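Local coordinates for protein YCAC GENE product (Escherichia coli, PDB 1YAC) that is probably a hydrolase of the isochorismatase-like family that assembles as an octamer, its substrate being unknown, at residues L186-N189 and Y194-L197. Sequence-based numbering, arbitrary orientation.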
ATOM      1  N   LEU A 186      14.801   0.445  28.409  1.00 14.85           N
ATOM      2  CA  LEU A 186      14.891   1.150  27.130  1.00 14.02           C
ATOM      3  C   LEU A 186      13.914   0.513  26.139  1.00 12.47           C
ATOM      4  O   LEU A 186      13.162   1.210  25.459  1.00 11.65           O
ATOM      5  CB  LEU A 186      16.319   1.069  26.572  1.00 15.12           C
ATOM      6  CG  LEU A 186      16.551   1.650  25.164  1.00 16.51           C
ATOM      7  CD1 LEU A 186      16.557   3.172  25.234  1.00 14.74           C
ATOM      8  CD2 LEU A 186      17.882   1.145  24.596  1.00 16.87           C
ATOM      9  N   PHE A 187      13.915  -0.812  26.080  1.00 11.34           N
ATOM     10  CA  PHE A 187      13.034  -1.532  25.168  1.00 11.43           C
ATOM     11  C   PHE A 187      11.559  -1.353  25.529  1.00 11.90           C
ATOM     12  O   PHE A 187      10.716  -1.072  24.667  1.00 12.62           O
ATOM     13  CB  PHE A 187      13.409  -3.017  25.144  1.00 11.79           C
ATOM     14  CG  PHE A 187      14.747  -3.310  24.504  1.00 12.77           C
ATOM     15  CD1 PHE A 187      15.467  -2.313  23.837  1.00 13.02           C
ATOM     16  CD2 PHE A 187      15.283  -4.595  24.562  1.00 12.61           C
ATOM     17  CE1 PHE A 187      16.698  -2.591  23.240  1.00 13.89           C
ATOM     18  CE2 PHE A 187      16.514  -4.884  23.967  1.00 13.72           C
ATOM     19  CZ  PHE A 187      17.223  -3.876  23.305  1.00 13.20           C
ATOM     20  N   SER A 188      11.247  -1.503  26.807  1.00 11.80           N
ATOM     21  CA  SER A 188       9.873  -1.354  27.274  1.00 13.67           C
ATOM     22  C   SER A 188       9.314   0.050  26.977  1.00 13.12           C
ATOM     23  O   SER A 188       8.153   0.197  26.590  1.00 12.68           O
ATOM     24  CB  SER A 188       9.804  -1.655  28.783  1.00 15.26           C
ATOM     25  OG  SER A 188       8.480  -1.526  29.277  1.00 20.87           O
ATOM     26  N   ASN A 189      10.161   1.064  27.128  1.00 11.90           N
ATOM     27  CA  ASN A 189       9.753   2.446  26.876  1.00 11.21           C
ATOM     28  C   ASN A 189       9.562   2.785  25.409  1.00 11.29           C
ATOM     29  O   ASN A 189       8.865   3.743  25.086  1.00 10.08           O
ATOM     30  CB  ASN A 189      10.784   3.429  27.449  1.00 11.36           C
ATOM     31  CG  ASN A 189      10.831   3.399  28.966  1.00 15.05           C
ATOM     32  OD1 ASN A 189       9.812   3.170  29.609  1.00 17.59           O
ATOM     33  ND2 ASN A 189      12.014   3.477  29.527  1.00 16.01           N
ATOM     34  N   TYR A 194       7.020  -5.199  23.207  1.00  9.46           N
ATOM     35  CA  TYR A 194       7.926  -5.745  24.204  1.00 10.89           C
ATOM     36  C   TYR A 194       7.417  -5.427  25.606  1.00  9.85           C
ATOM     37  O   TYR A 194       7.462  -6.279  26.502  1.00  9.63           O
ATOM     38  CB  TYR A 194       9.347  -5.203  24.035  1.00 12.67           C
ATOM     39  CG  TYR A 194      10.345  -6.100  24.729  1.00 18.36           C
ATOM     40  CD1 TYR A 194      10.636  -7.362  24.207  1.00 21.22           C
ATOM     41  CD2 TYR A 194      10.952  -5.725  25.936  1.00 21.71           C
ATOM     42  CE1 TYR A 194      11.495  -8.233  24.853  1.00 24.16           C
ATOM     43  CE2 TYR A 194      11.830  -6.607  26.600  1.00 24.59           C
ATOM     44  CZ  TYR A 194      12.088  -7.857  26.040  1.00 25.60           C
ATOM     45  OH  TYR A 194      12.956  -8.748  26.625  1.00 30.85           O
ATOM     46  N   ARG A 195       6.937  -4.203  25.788  1.00  9.57           N
ATOM     47  CA  ARG A 195       6.386  -3.805  27.082  1.00 11.65           C
ATOM     48  C   ARG A 195       5.241  -4.748  27.466  1.00 10.71           C
ATOM     49  O   ARG A 195       5.129  -5.156  28.621  1.00  9.93           O
ATOM     50  CB  ARG A 195       5.900  -2.352  27.060  1.00 13.73           C
ATOM     51  CG  ARG A 195       5.142  -1.969  28.330  1.00 18.93           C
ATOM     52  CD  ARG A 195       4.827  -0.480  28.417  1.00 27.00           C
ATOM     53  NE  ARG A 195       5.998   0.299  28.816  1.00 33.35           N
ATOM     54  CZ  ARG A 195       5.985   1.606  29.047  1.00 34.54           C
ATOM     55  NH1 ARG A 195       4.855   2.292  28.918  1.00 37.43           N
ATOM     56  NH2 ARG A 195       7.102   2.228  29.392  1.00 35.25           N
ATOM     57  N   ASN A 196       4.408  -5.121  26.488  1.00 10.94           N
ATOM     58  CA  ASN A 196       3.277  -6.027  26.743  1.00  9.57           C
ATOM     59  C   ASN A 196       3.758  -7.413  27.196  1.00 10.77           C
ATOM     60  O   ASN A 196       3.183  -8.022  28.117  1.00  9.33           O
ATOM     61  CB  ASN A 196       2.379  -6.124  25.510  1.00  9.12           C
ATOM     62  CG  ASN A 196       1.622  -4.833  25.250  1.00 10.94           C
ATOM     63  OD1 ASN A 196       1.430  -4.026  26.161  1.00 10.70           O
ATOM     64  ND2 ASN A 196       1.213  -4.615  24.005  1.00 10.25           N
ATOM     65  N   LEU A 197       4.821  -7.898  26.559  1.00  9.09           N
ATOM     66  CA  LEU A 197       5.408  -9.184  26.926  1.00 11.20           C
ATOM     67  C   LEU A 197       5.912  -9.114  28.364  1.00 10.82           C
ATOM     68  O   LEU A 197       5.802 -10.094  29.118  1.00 11.18           O
ATOM     69  CB  LEU A 197       6.585  -9.528  26.004  1.00 11.02           C
ATOM     70  CG  LEU A 197       6.250  -9.859  24.547  1.00 12.64           C
ATOM     71  CD1 LEU A 197       7.494 -10.162  23.811  1.00 12.31           C
ATOM     72  CD2 LEU A 197       5.353 -11.049  24.455  1.00 11.15           C
TER
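Arg195 NE donates a hydrogen bond to Ser188 OG, 3.1 Å away. The bond is nearly straight, 169° at the hydrogen, and the serine oxygen lies in the guanidinium plane. Ser188 puts OG there by turning it anti to its own backbone nitrogen, with chi1 at 180°. The arginine chain bends at chi3 (-78°), which turns NE back toward Ser188 OG. Its CB and CG also pack on this residue, with CG 3.5 Å from Ser188 OG. Further out, Arg195 NH2 comes within 2.9 Å of Asn189 OD1. The oxygen sits at the guanidinium edge, although the amide plane stands almost perpendicular to the guanidinium. The remaining terminal nitrogen, NH1, forms a salt bridge with Glu71 of a neighbouring subunit. An alanine in place of Arg195 would probably cost that glutamate this salt bridge and leave Ser188 OG without this donor. An apolar contact lies beside the polar one. Phe187 CB touches Tyr194 CD2 at 3.7 Å, and Tyr194 CE2 lies at the edge of the phenylalanine ring. Phe187 also packs on helix 165-173, while Tyr194 OH hydrogen-bonds to Asn65 of another neighbouring subunit. The contact thus closes the short connection between two consecutive C-terminal helices, 180-190 and 192-204, in the helical extension beyond the three-layer alpha-beta-alpha sandwich, where subunits of the octamer meet.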